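Local coordinates for putative endonuclease/exonuclease/phosphatase family protein (PDB 3G6S) that probably cleaves phosphodiester bonds of nucleic acids, as a putative nuclease of the DNase I-like endonuclease/exonuclease/phosphatase family, at residues T8-D14 / Q45-Q51; F52-R56 / Y78-F82; R26-V30 / E245-S249. The contacts are given in a common frame with arbitrary orientation. Numbering follows the deposited sequence.

Interaction 1 (T8-D14 / Q45-Q51); sequences TFNIRYD and QEVLHNQ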
ATOM      1  N   THR A   8      -1.717   0.145   4.765  1.00 20.69           N
ATOM      2  CA  THR A   8      -1.098   0.784   3.611  1.00 12.14           C
ATOM      3  C   THR A   8      -0.518   2.092   4.136  1.00 16.50           C
ATOM      4  O   THR A   8      -1.192   2.823   4.867  1.00 19.45           O
ATOM      5  CB  THR A   8      -2.116   1.084   2.479  1.00 24.97           C
ATOM      6  OG1 THR A   8      -1.439   1.732   1.392  1.00 28.29           O
ATOM      7  CG2 THR A   8      -3.243   1.993   2.975  1.00 15.83           C
ATOM      8  N   PHE A   9       0.724   2.392   3.766  1.00 17.23           N
ATOM      9  CA  PHE A   9       1.359   3.598   4.265  1.00 16.48           C
ATOM     10  C   PHE A   9       2.460   4.180   3.376  1.00 20.80           C
ATOM     11  O   PHE A   9       3.421   3.498   3.014  1.00 27.39           O
ATOM     12  CB  PHE A   9       1.911   3.295   5.659  1.00 18.85           C
ATOM     13  CG  PHE A   9       2.532   4.472   6.337  1.00 28.22           C
ATOM     14  CD1 PHE A   9       1.929   5.723   6.270  1.00 32.76           C
ATOM     15  CD2 PHE A   9       3.699   4.323   7.076  1.00 33.88           C
ATOM     16  CE1 PHE A   9       2.482   6.819   6.928  1.00 49.47           C
ATOM     17  CE2 PHE A   9       4.267   5.412   7.743  1.00 44.82           C
ATOM     18  CZ  PHE A   9       3.658   6.664   7.673  1.00 50.38           C
ATOM     19  N   ASN A  10       2.298   5.449   3.017  1.00 26.87           N
ATOM     20  CA  ASN A  10       3.278   6.167   2.199  1.00 27.91           C
ATOM     21  C   ASN A  10       4.217   6.795   3.231  1.00 27.12           C
ATOM     22  O   ASN A  10       3.789   7.606   4.051  1.00 25.36           O
ATOM     23  CB  ASN A  10       2.586   7.273   1.382  1.00 23.67           C
ATOM     24  CG  ASN A  10       3.537   7.972   0.402  1.00 31.80           C
ATOM     25  OD1 ASN A  10       4.716   8.190   0.698  1.00 29.24           O
ATOM     26  ND2 ASN A  10       3.014   8.350  -0.755  1.00 23.35           N
ATOM     27  N   ILE A  11       5.491   6.434   3.195  1.00 26.82           N
ATOM     28  CA  ILE A  11       6.422   6.960   4.174  1.00 23.61           C
ATOM     29  C   ILE A  11       7.174   8.225   3.770  1.00 30.18           C
ATOM     30  O   ILE A  11       7.959   8.745   4.557  1.00 37.05           O
ATOM     31  CB  ILE A  11       7.445   5.890   4.564  1.00 24.72           C
ATOM     32  CG1 ILE A  11       8.297   5.510   3.362  1.00 19.98           C
ATOM     33  CG2 ILE A  11       6.723   4.650   5.072  1.00 24.30           C
ATOM     34  CD1 ILE A  11       9.422   4.584   3.711  1.00 23.69           C
ATOM     35  N   ARG A  12       6.928   8.727   2.561  1.00 32.62           N
ATOM     36  CA  ARG A  12       7.615   9.926   2.063  1.00 36.40           C
ATOM     37  C   ARG A  12       9.092   9.607   1.838  1.00 36.06           C
ATOM     38  O   ARG A  12       9.847   9.443   2.795  1.00 37.07           O
ATOM     39  CB  ARG A  12       7.491  11.073   3.068  1.00 28.34           C
ATOM     40  CG  ARG A  12       8.346  12.273   2.729  1.00 37.03           C
ATOM     41  CD  ARG A  12       7.893  12.959   1.463  1.00 25.97           C
ATOM     42  NE  ARG A  12       8.864  13.969   1.058  1.00 45.20           N
ATOM     43  CZ  ARG A  12       8.739  14.762  -0.002  1.00 40.24           C
ATOM     44  NH1 ARG A  12       7.672  14.675  -0.783  1.00 44.89           N
ATOM     45  NH2 ARG A  12       9.691  15.641  -0.285  1.00 40.35           N
ATOM     46  N   TYR A  13       9.508   9.532   0.579  1.00 30.87           N
ATOM     47  CA  TYR A  13      10.895   9.206   0.275  1.00 37.20           C
ATOM     48  C   TYR A  13      11.890  10.116   0.994  1.00 36.37           C
ATOM     49  O   TYR A  13      11.582  11.265   1.323  1.00 34.44           O
ATOM     50  CB  TYR A  13      11.134   9.249  -1.241  1.00 31.91           C
ATOM     51  CG  TYR A  13      11.203  10.637  -1.818  1.00 40.36           C
ATOM     52  CD1 TYR A  13      12.413  11.326  -1.882  1.00 35.15           C
ATOM     53  CD2 TYR A  13      10.059  11.266  -2.300  1.00 42.33           C
ATOM     54  CE1 TYR A  13      12.481  12.608  -2.418  1.00 41.59           C
ATOM     55  CE2 TYR A  13      10.114  12.548  -2.836  1.00 41.65           C
ATOM     56  CZ  TYR A  13      11.325  13.214  -2.895  1.00 47.96           C
ATOM     57  OH  TYR A  13      11.387  14.484  -3.430  1.00 57.20           O
ATOM     58  N   ASP A  14      13.078   9.569   1.241  1.00 37.35           N
ATOM     59  CA  ASP A  14      14.170  10.269   1.915  1.00 40.58           C
ATOM     60  C   ASP A  14      14.638  11.480   1.113  1.00 45.12           C
ATOM     61  O   ASP A  14      15.205  11.336   0.030  1.00 44.29           O
ATOM     62  CB  ASP A  14      15.355   9.316   2.115  1.00 45.90           C
ATOM     63  CG  ASP A  14      16.514   9.960   2.867  1.00 46.19           C
ATOM     64  OD1 ASP A  14      16.774  11.166   2.660  1.00 47.21           O
ATOM     65  OD2 ASP A  14      17.179   9.252   3.657  1.00 43.76           O
ATOM     66  N   GLN A  45       4.511   2.903   0.291  1.00 31.87           N
ATOM     67  CA  GLN A  45       4.880   3.555  -0.959  1.00 33.35           C
ATOM     68  C   GLN A  45       6.008   4.570  -0.734  1.00 34.29           C
ATOM     69  O   GLN A  45       6.304   4.931   0.408  1.00 33.89           O
ATOM     70  CB  GLN A  45       3.664   4.248  -1.584  1.00 32.11           C
ATOM     71  CG  GLN A  45       2.441   3.351  -1.799  1.00 27.85           C
ATOM     72  CD  GLN A  45       1.695   3.055  -0.501  1.00 34.60           C
ATOM     73  OE1 GLN A  45       1.565   3.928   0.354  1.00 27.68           O
ATOM     74  NE2 GLN A  45       1.179   1.833  -0.364  1.00 27.09           N
ATOM     75  N   GLU A  46       6.626   5.020  -1.827  1.00 35.53           N
ATOM     76  CA  GLU A  46       7.731   5.989  -1.786  1.00 32.76           C
ATOM     77  C   GLU A  46       8.881   5.541  -0.883  1.00 30.42           C
ATOM     78  O   GLU A  46       9.329   6.285  -0.017  1.00 32.76           O
ATOM     79  CB  GLU A  46       7.233   7.369  -1.317  1.00 26.23           C
ATOM     80  CG  GLU A  46       6.165   8.014  -2.197  1.00 39.07           C
ATOM     81  CD  GLU A  46       5.940   9.494  -1.887  1.00 50.40           C
ATOM     82  OE1 GLU A  46       4.862  10.029  -2.250  1.00 49.59           O
ATOM     83  OE2 GLU A  46       6.843  10.134  -1.292  1.00 53.34           O
ATOM     84  N   VAL A  47       9.365   4.325  -1.080  1.00 27.67           N
ATOM     85  CA  VAL A  47      10.445   3.829  -0.243  1.00 33.25           C
ATOM     86  C   VAL A  47      11.750   3.680  -1.036  1.00 38.24           C
ATOM     87  O   VAL A  47      11.846   2.858  -1.950  1.00 43.24           O
ATOM     88  CB  VAL A  47      10.045   2.472   0.396  1.00 32.46           C
ATOM     89  CG1 VAL A  47      11.053   2.063   1.448  1.00 25.80           C
ATOM     90  CG2 VAL A  47       8.640   2.579   1.009  1.00 24.46           C
ATOM     91  N   LEU A  48      12.752   4.487  -0.701  1.00 42.11           N
ATOM     92  CA  LEU A  48      14.038   4.406  -1.393  1.00 40.18           C
ATOM     93  C   LEU A  48      14.857   3.262  -0.791  1.00 40.43           C
ATOM     94  O   LEU A  48      14.598   2.816   0.335  1.00 31.03           O
ATOM     95  CB  LEU A  48      14.797   5.734  -1.271  1.00 32.27           C
ATOM     96  CG  LEU A  48      14.160   6.922  -2.005  1.00 34.98           C
ATOM     97  CD1 LEU A  48      14.949   8.192  -1.733  1.00 32.87           C
ATOM     98  CD2 LEU A  48      14.104   6.635  -3.493  1.00 23.88           C
ATOM     99  N   HIS A  49      15.847   2.796  -1.543  1.00 35.99           N
ATOM    100  CA  HIS A  49      16.678   1.688  -1.097  1.00 39.30           C
ATOM    101  C   HIS A  49      17.269   1.814   0.311  1.00 34.29           C
ATOM    102  O   HIS A  49      17.281   0.845   1.077  1.00 28.77           O
ATOM    103  CB  HIS A  49      17.803   1.417  -2.092  1.00 26.35           C
ATOM    104  CG  HIS A  49      18.630   0.233  -1.717  1.00 36.37           C
ATOM    105  ND1 HIS A  49      19.664   0.313  -0.810  1.00 44.64           N
ATOM    106  CD2 HIS A  49      18.506  -1.076  -2.036  1.00 39.05           C
ATOM    107  CE1 HIS A  49      20.141  -0.899  -0.585  1.00 46.64           C
ATOM    108  NE2 HIS A  49      19.455  -1.760  -1.315  1.00 47.34           N
ATOM    109  N   ASN A  50      17.760   2.992   0.666  1.00 31.45           N
ATOM    110  CA  ASN A  50      18.318   3.149   1.994  1.00 32.61           C
ATOM    111  C   ASN A  50      17.193   3.047   3.016  1.00 31.59           C
ATOM    112  O   ASN A  50      17.393   2.508   4.101  1.00 30.09           O
ATOM    113  CB  ASN A  50      19.028   4.489   2.106  1.00 26.61           C
ATOM    114  CG  ASN A  50      18.105   5.644   1.868  1.00 39.68           C
ATOM    115  OD1 ASN A  50      17.422   6.099   2.785  1.00 48.05           O
ATOM    116  ND2 ASN A  50      18.062   6.126   0.628  1.00 41.23           N
ATOM    117  N   GLN A  51      16.008   3.551   2.662  1.00 30.18           N
ATOM    118  CA  GLN A  51      14.857   3.491   3.570  1.00 31.00           C
ATOM    119  C   GLN A  51      14.360   2.045   3.677  1.00 34.84           C
ATOM    120  O   GLN A  51      13.924   1.599   4.741  1.00 32.59           O
ATOM    121  CB  GLN A  51      13.706   4.371   3.079  1.00 31.24           C
ATOM    122  CG  GLN A  51      14.068   5.817   2.858  1.00 26.89           C
ATOM    123  CD  GLN A  51      12.900   6.634   2.367  1.00 23.23           C
ATOM    124  OE1 GLN A  51      12.127   7.162   3.158  1.00 28.47           O
ATOM    125  NE2 GLN A  51      12.750   6.725   1.052  1.00 25.36           N
TER
HETATM  126  O   HOH W   1      -0.829   4.364   1.572  1.00 19.61           O
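Backbone pairing here narrows to a single parallel bridge, N10 with Q45 (CA–CA 4.4 Å), after which side chains take over. Two hydrogen bonds frame it: Q45 N gives to F9 O at 3.0 Å, and I11 N to Q45 O at 3.3 Å. Before the bridge, Q45 NE2 donates to T8 OG1 (3.2 Å), and a water closes the pair by accepting from T8 OG1 and donating to Q45 OE1, each at 2.7 Å. Beyond it, N10 ND2 binds E46 OE1 at 2.9 Å, while N10 OD1 accepts from R12 N (2.9 Å) in an Asx turn where the chain leaves strand 2-10. E46, in a left-handed backbone conformation (phi/psi 55/51), also takes a weak bond from Y13 N to OE2 at 3.3 Å. I11 CD1 meets V47 CG2 at 3.5 Å, and Y13 CB lies 3.9 Å from L48 CG, at the N-cap of helix 49-58. N10 ND2 has a second partner in D172. N10 at the end of strand 2-10 and E46 just after strand 41-45, near D172, H138 and H251, are consistent with the DNase I-like active site, in whose relatives such a Glu commonly binds metal.

Interaction 2 (F52-R56 / Y78-F82); sequences FQDLR and YAPLF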
ATOM      1  N   PHE A  52      14.418   1.314   2.572  1.00 29.61           N
ATOM      2  CA  PHE A  52      13.997  -0.067   2.591  1.00 29.53           C
ATOM      3  C   PHE A  52      14.895  -0.801   3.579  1.00 31.84           C
ATOM      4  O   PHE A  52      14.415  -1.575   4.408  1.00 37.90           O
ATOM      5  CB  PHE A  52      14.145  -0.674   1.208  1.00 33.82           C
ATOM      6  CG  PHE A  52      13.679  -2.091   1.126  1.00 35.24           C
ATOM      7  CD1 PHE A  52      12.322  -2.390   1.099  1.00 43.82           C
ATOM      8  CD2 PHE A  52      14.594  -3.129   1.065  1.00 41.44           C
ATOM      9  CE1 PHE A  52      11.881  -3.710   1.008  1.00 46.22           C
ATOM     10  CE2 PHE A  52      14.164  -4.452   0.975  1.00 53.82           C
ATOM     11  CZ  PHE A  52      12.802  -4.742   0.944  1.00 48.43           C
ATOM     12  N   GLN A  53      16.201  -0.550   3.497  1.00 32.81           N
ATOM     13  CA  GLN A  53      17.163  -1.195   4.396  1.00 35.63           C
ATOM     14  C   GLN A  53      16.936  -0.827   5.863  1.00 34.84           C
ATOM     15  O   GLN A  53      17.120  -1.663   6.747  1.00 32.71           O
ATOM     16  CB  GLN A  53      18.603  -0.837   4.001  1.00 31.62           C
ATOM     17  CG  GLN A  53      19.118  -1.566   2.762  1.00 43.71           C
ATOM     18  CD  GLN A  53      19.039  -3.092   2.896  1.00 61.04           C
ATOM     19  OE1 GLN A  53      17.956  -3.686   2.817  1.00 58.73           O
ATOM     20  NE2 GLN A  53      20.190  -3.730   3.105  1.00 56.17           N
ATOM     21  N   ASP A  54      16.547   0.419   6.130  1.00 30.10           N
ATOM     22  CA  ASP A  54      16.298   0.824   7.504  1.00 32.26           C
ATOM     23  C   ASP A  54      15.095   0.072   8.053  1.00 37.88           C
ATOM     24  O   ASP A  54      15.078  -0.312   9.223  1.00 35.34           O
ATOM     25  CB  ASP A  54      16.033   2.325   7.608  1.00 38.17           C
ATOM     26  CG  ASP A  54      17.238   3.155   7.247  1.00 45.52           C
ATOM     27  OD1 ASP A  54      18.380   2.672   7.436  1.00 46.03           O
ATOM     28  OD2 ASP A  54      17.044   4.299   6.781  1.00 46.35           O
ATOM     29  N   LEU A  55      14.081  -0.130   7.213  1.00 37.90           N
ATOM     30  CA  LEU A  55      12.887  -0.842   7.653  1.00 34.54           C
ATOM     31  C   LEU A  55      13.255  -2.265   8.065  1.00 39.08           C
ATOM     32  O   LEU A  55      12.838  -2.740   9.124  1.00 39.17           O
ATOM     33  CB  LEU A  55      11.819  -0.889   6.551  1.00 37.90           C
ATOM     34  CG  LEU A  55      10.770   0.232   6.437  1.00 37.22           C
ATOM     35  CD1 LEU A  55      10.492   0.864   7.800  1.00 27.28           C
ATOM     36  CD2 LEU A  55      11.261   1.287   5.471  1.00 45.92           C
ATOM     37  N   ARG A  56      14.040  -2.944   7.231  1.00 27.24           N
ATOM     38  CA  ARG A  56      14.450  -4.301   7.540  1.00 29.34           C
ATOM     39  C   ARG A  56      15.209  -4.332   8.869  1.00 33.57           C
ATOM     40  O   ARG A  56      15.036  -5.250   9.676  1.00 33.27           O
ATOM     41  CB  ARG A  56      15.325  -4.868   6.417  1.00 23.51           C
ATOM     42  CG  ARG A  56      14.585  -5.052   5.095  1.00 35.74           C
ATOM     43  CD  ARG A  56      15.471  -5.651   4.011  1.00 37.03           C
ATOM     44  NE  ARG A  56      16.215  -6.811   4.484  1.00 53.84           N
ATOM     45  CZ  ARG A  56      15.661  -7.902   5.008  1.00 65.18           C
ATOM     46  NH1 ARG A  56      14.345  -7.997   5.129  1.00 70.35           N
ATOM     47  NH2 ARG A  56      16.431  -8.900   5.425  1.00 71.49           N
ATOM     48  N   TYR A  78      10.580   2.167  -4.076  1.00 40.55           N
ATOM     49  CA  TYR A  78      10.022   0.831  -3.947  1.00 31.87           C
ATOM     50  C   TYR A  78       8.559   0.980  -3.561  1.00 33.27           C
ATOM     51  O   TYR A  78       8.121   2.046  -3.120  1.00 27.23           O
ATOM     52  CB  TYR A  78      10.693   0.071  -2.804  1.00 38.20           C
ATOM     53  CG  TYR A  78      12.101  -0.409  -3.044  1.00 39.23           C
ATOM     54  CD1 TYR A  78      12.417  -1.761  -2.910  1.00 35.21           C
ATOM     55  CD2 TYR A  78      13.127   0.482  -3.357  1.00 36.78           C
ATOM     56  CE1 TYR A  78      13.712  -2.219  -3.077  1.00 31.71           C
ATOM     57  CE2 TYR A  78      14.432   0.032  -3.530  1.00 34.97           C
ATOM     58  CZ  TYR A  78      14.711  -1.322  -3.388  1.00 34.38           C
ATOM     59  OH  TYR A  78      15.985  -1.793  -3.563  1.00 32.72           O
ATOM     60  N   ALA A  79       7.812  -0.106  -3.707  1.00 27.85           N
ATOM     61  CA  ALA A  79       6.402  -0.161  -3.299  1.00 23.05           C
ATOM     62  C   ALA A  79       6.348  -1.555  -2.675  1.00 16.70           C
ATOM     63  O   ALA A  79       5.599  -2.419  -3.109  1.00 20.03           O
ATOM     64  CB  ALA A  79       5.497  -0.066  -4.515  1.00 16.67           C
ATOM     65  N   PRO A  80       7.145  -1.769  -1.618  1.00 18.95           N
ATOM     66  CA  PRO A  80       7.277  -3.028  -0.884  1.00 19.78           C
ATOM     67  C   PRO A  80       6.160  -3.461   0.046  1.00 23.97           C
ATOM     68  O   PRO A  80       5.296  -2.675   0.433  1.00 27.34           O
ATOM     69  CB  PRO A  80       8.576  -2.824  -0.120  1.00 19.78           C
ATOM     70  CG  PRO A  80       8.434  -1.389   0.334  1.00 21.85           C
ATOM     71  CD  PRO A  80       7.822  -0.678  -0.884  1.00 16.04           C
ATOM     72  N   LEU A  81       6.211  -4.746   0.385  1.00 19.87           N
ATOM     73  CA  LEU A  81       5.278  -5.392   1.288  1.00 22.90           C
ATOM     74  C   LEU A  81       6.080  -6.002   2.435  1.00 22.69           C
ATOM     75  O   LEU A  81       7.000  -6.785   2.207  1.00 26.51           O
ATOM     76  CB  LEU A  81       4.516  -6.506   0.562  1.00 15.67           C
ATOM     77  CG  LEU A  81       3.305  -6.063  -0.261  1.00 30.08           C
ATOM     78  CD1 LEU A  81       2.898  -7.176  -1.200  1.00 23.43           C
ATOM     79  CD2 LEU A  81       2.161  -5.672   0.671  1.00 13.34           C
ATOM     80  N   PHE A  82       5.752  -5.623   3.663  1.00 23.60           N
ATOM     81  CA  PHE A  82       6.428  -6.188   4.823  1.00 26.52           C
ATOM     82  C   PHE A  82       5.447  -7.084   5.558  1.00 24.82           C
ATOM     83  O   PHE A  82       4.277  -6.737   5.711  1.00 30.15           O
ATOM     84  CB  PHE A  82       6.954  -5.086   5.747  1.00 23.45           C
ATOM     85  CG  PHE A  82       8.215  -4.440   5.250  1.00 28.19           C
ATOM     86  CD1 PHE A  82       8.183  -3.565   4.171  1.00 36.06           C
ATOM     87  CD2 PHE A  82       9.445  -4.744   5.831  1.00 36.67           C
ATOM     88  CE1 PHE A  82       9.360  -2.997   3.670  1.00 38.55           C
ATOM     89  CE2 PHE A  82      10.635  -4.180   5.337  1.00 37.96           C
ATOM     90  CZ  PHE A  82      10.588  -3.307   4.254  1.00 30.09           C
TER
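F52 lays its ring over that of Y78 in an offset stack, the centroids 5.0 Å apart and the planes inclined by only 16°; the closest atoms, F52 CD1 and Y78 CD1, are 4.1 Å apart. P80 CB approaches the edge of the F52 ring, 3.6 Å from F52 CE1, and F82 CZ comes to 3.5 Å from that CE1. This second aromatic pair is oblique, with centroids 5.4 Å apart and planes at 55°, so F52, Y78 and F82 form a cluster in which only one pair is stacked. One helical turn on, L55 CB packs 3.6 Å from F82 CZ, and the aliphatic part of R56 reaches the F82 ring edge, CG to CE2 at 4.1 Å. Spacing explains the selection: F52, L55 and R56 lie at i, i+3 and i+4, while P80 and F82 alternate with L81, whose CA-to-CB bond points away and whose side chain meets strand 131-138. No hydrogen bond crosses, and the 265 Å² buried is apolar and aromatic packing. V47 adds to it beside F52, L55 and P80. Such a helix, laid by its apolar side on the outer face of a sheet, is characteristic of the layered alpha/beta sandwich of DNase I-like proteins.

Interaction 3 (R26-V30 / E245-S249); sequences RKDRV and EALLS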
ATOM      1  N   ARG A  26      12.402  10.288  11.280  1.00 37.60           N
ATOM      2  CA  ARG A  26      11.141   9.568  11.321  1.00 30.14           C
ATOM      3  C   ARG A  26      11.326   8.061  11.357  1.00 33.53           C
ATOM      4  O   ARG A  26      10.415   7.329  11.754  1.00 28.37           O
ATOM      5  CB  ARG A  26      10.296   9.978  10.116  1.00 32.48           C
ATOM      6  CG  ARG A  26      10.106  11.485  10.056  1.00 36.08           C
ATOM      7  CD  ARG A  26       9.155  11.934   8.961  1.00 33.11           C
ATOM      8  NE  ARG A  26       9.746  11.910   7.620  1.00 33.75           N
ATOM      9  CZ  ARG A  26       9.684  10.878   6.785  1.00 33.53           C
ATOM     10  NH1 ARG A  26       9.061   9.761   7.146  1.00 30.03           N
ATOM     11  NH2 ARG A  26      10.214  10.977   5.574  1.00 25.28           N
ATOM     12  N   LYS A  27      12.515   7.615  10.948  1.00 32.95           N
ATOM     13  CA  LYS A  27      12.882   6.197  10.911  1.00 33.07           C
ATOM     14  C   LYS A  27      12.343   5.398  12.094  1.00 33.87           C
ATOM     15  O   LYS A  27      11.571   4.466  11.913  1.00 34.95           O
ATOM     16  CB  LYS A  27      14.406   6.025  10.909  1.00 31.61           C
ATOM     17  CG  LYS A  27      15.161   6.635   9.738  1.00 56.52           C
ATOM     18  CD  LYS A  27      16.598   6.072   9.660  1.00 55.00           C
ATOM     19  CE  LYS A  27      17.352   6.185  10.988  1.00 43.66           C
ATOM     20  NZ  LYS A  27      18.584   5.358  10.982  1.00 42.78           N
ATOM     21  N   ASP A  28      12.782   5.757  13.299  1.00 30.11           N
ATOM     22  CA  ASP A  28      12.368   5.055  14.500  1.00 31.40           C
ATOM     23  C   ASP A  28      10.887   5.167  14.782  1.00 37.35           C
ATOM     24  O   ASP A  28      10.253   4.178  15.168  1.00 38.95           O
ATOM     25  CB  ASP A  28      13.168   5.548  15.698  1.00 45.54           C
ATOM     26  CG  ASP A  28      14.579   4.979  15.724  1.00 62.97           C
ATOM     27  OD1 ASP A  28      15.274   5.064  14.682  1.00 68.42           O
ATOM     28  OD2 ASP A  28      14.996   4.447  16.779  1.00 68.47           O
ATOM     29  N   ARG A  29      10.329   6.360  14.593  1.00 36.43           N
ATOM     30  CA  ARG A  29       8.906   6.576  14.833  1.00 26.85           C
ATOM     31  C   ARG A  29       8.060   5.640  13.964  1.00 27.71           C
ATOM     32  O   ARG A  29       7.091   5.060  14.445  1.00 27.06           O
ATOM     33  CB  ARG A  29       8.535   8.039  14.547  1.00 36.22           C
ATOM     34  CG  ARG A  29       9.155   9.045  15.499  1.00 44.01           C
ATOM     35  CD  ARG A  29       8.338  10.331  15.561  1.00 47.90           C
ATOM     36  NE  ARG A  29       8.618  11.260  14.468  1.00 55.08           N
ATOM     37  CZ  ARG A  29       9.545  12.213  14.513  1.00 53.92           C
ATOM     38  NH1 ARG A  29      10.292  12.366  15.603  1.00 49.86           N
ATOM     39  NH2 ARG A  29       9.719  13.022  13.471  1.00 43.86           N
ATOM     40  N   VAL A  30       8.439   5.490  12.692  1.00 30.69           N
ATOM     41  CA  VAL A  30       7.709   4.622  11.764  1.00 28.52           C
ATOM     42  C   VAL A  30       7.802   3.137  12.149  1.00 30.64           C
ATOM     43  O   VAL A  30       6.785   2.436  12.183  1.00 27.26           O
ATOM     44  CB  VAL A  30       8.204   4.801  10.304  1.00 31.06           C
ATOM     45  CG1 VAL A  30       7.447   3.853   9.379  1.00 27.87           C
ATOM     46  CG2 VAL A  30       7.980   6.241   9.853  1.00 22.98           C
ATOM     47  N   GLU A 245       4.239  17.159  16.488  1.00 57.52           N
ATOM     48  CA  GLU A 245       5.538  17.016  17.140  1.00 56.44           C
ATOM     49  C   GLU A 245       6.247  15.764  16.614  1.00 56.64           C
ATOM     50  O   GLU A 245       7.310  15.852  15.996  1.00 61.80           O
ATOM     51  CB  GLU A 245       5.373  16.913  18.663  1.00 63.60           C
ATOM     52  CG  GLU A 245       4.663  18.097  19.335  1.00 77.07           C
ATOM     53  CD  GLU A 245       3.138  17.970  19.341  1.00 84.77           C
ATOM     54  OE1 GLU A 245       2.520  18.022  18.251  1.00 81.99           O
ATOM     55  OE2 GLU A 245       2.559  17.814  20.443  1.00 81.27           O
ATOM     56  N   ALA A 246       5.651  14.601  16.858  1.00 47.10           N
ATOM     57  CA  ALA A 246       6.217  13.329  16.413  1.00 42.21           C
ATOM     58  C   ALA A 246       5.590  12.860  15.101  1.00 36.03           C
ATOM     59  O   ALA A 246       4.931  11.822  15.051  1.00 44.48           O
ATOM     60  CB  ALA A 246       6.020  12.271  17.493  1.00 34.01           C
ATOM     61  N   LEU A 247       5.810  13.630  14.043  1.00 38.34           N
ATOM     62  CA  LEU A 247       5.262  13.321  12.723  1.00 40.27           C
ATOM     63  C   LEU A 247       5.905  12.080  12.108  1.00 44.29           C
ATOM     64  O   LEU A 247       7.131  11.935  12.115  1.00 44.97           O
ATOM     65  CB  LEU A 247       5.463  14.524  11.799  1.00 32.46           C
ATOM     66  CG  LEU A 247       4.270  15.023  10.993  1.00 37.71           C
ATOM     67  CD1 LEU A 247       3.037  15.100  11.863  1.00 40.03           C
ATOM     68  CD2 LEU A 247       4.601  16.391  10.424  1.00 41.02           C
ATOM     69  N   LEU A 248       5.073  11.186  11.580  1.00 44.81           N
ATOM     70  CA  LEU A 248       5.574   9.959  10.959  1.00 42.13           C
ATOM     71  C   LEU A 248       5.859  10.148   9.472  1.00 39.25           C
ATOM     72  O   LEU A 248       6.844   9.631   8.936  1.00 37.01           O
ATOM     73  CB  LEU A 248       4.560   8.816  11.118  1.00 41.61           C
ATOM     74  CG  LEU A 248       4.610   7.883  12.332  1.00 48.73           C
ATOM     75  CD1 LEU A 248       4.634   8.677  13.624  1.00 60.49           C
ATOM     76  CD2 LEU A 248       3.391   6.973  12.295  1.00 49.87           C
ATOM     77  N   SER A 249       5.002  10.914   8.812  1.00 30.88           N
ATOM     78  CA  SER A 249       5.135  11.117   7.382  1.00 28.76           C
ATOM     79  C   SER A 249       4.179  12.215   6.961  1.00 21.80           C
ATOM     80  O   SER A 249       3.429  12.708   7.789  1.00 32.09           O
ATOM     81  CB  SER A 249       4.798   9.792   6.680  1.00 24.58           C
ATOM     82  OG  SER A 249       4.203   9.991   5.420  1.00 17.62           O
TER
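Two arginines one helical turn apart, R26 and R29, reach from the start of helix 27-36 to backbone carbonyls of the irregular segment 245-249. Both have chi1 in the m well, chi2 t and chi3 m, but chi4 differs in sign, 92° for R26 and -90° for R29, which turns the two guanidinium groups differently. R29 grips one acceptor with two nitrogens: NE lies 2.9 Å and NH2 3.1 Å from L247 O, with N-H...O angles of 152° and 137°. That oxygen sits near the guanidinium plane, whereas A246 CA lies over one of its faces; R29 CD also packs against A246 CB at 3.6 Å. R26 donates from NH1 to L248 O at 2.9 Å (141°), and its CG lies 3.6 Å from L247 O. The R26 head group is also held by N21 through NE and by the backbone oxygens of I11 and R12. L248 starts with its CA-to-CB bond pointing away, yet chi1 at -90° and chi2 at 52° bring CD1 to 4.1 Å from R29 CB. V30 CG2 adds a contact with L248 O at 3.7 Å. S249, with chi1 off the wells at 148°, bonds through OG to H251 N and N10 O. Since the acceptors are main-chain oxygens, the polar contacts tie the loop by its backbone, and the charges of the two arginines meet no carboxylate across this contact.

Interactions 1 and 2 are neighbours, their centres about 8 Å apart, and come in series: the first closes on the start of helix 49-58, and the second continues along that helix to strand 81-84 of the same seven-stranded sheet. V47 O and Y78 N, 2.6 Å apart and probably hydrogen-bonded, join them. Interaction 3, about 12 Å from interaction 1 centre to centre, crosses it in sequence and meets it through N10 O to S249 OG at 2.8 Å and I11 O to R26 NH1 at 3.0 Å, both probable hydrogen bonds. Interaction 2 is nested within the loop that interaction 3 closes, their centres about 16 Å apart. The likely active-site end of strand 2-10 thus connects with both helical regions.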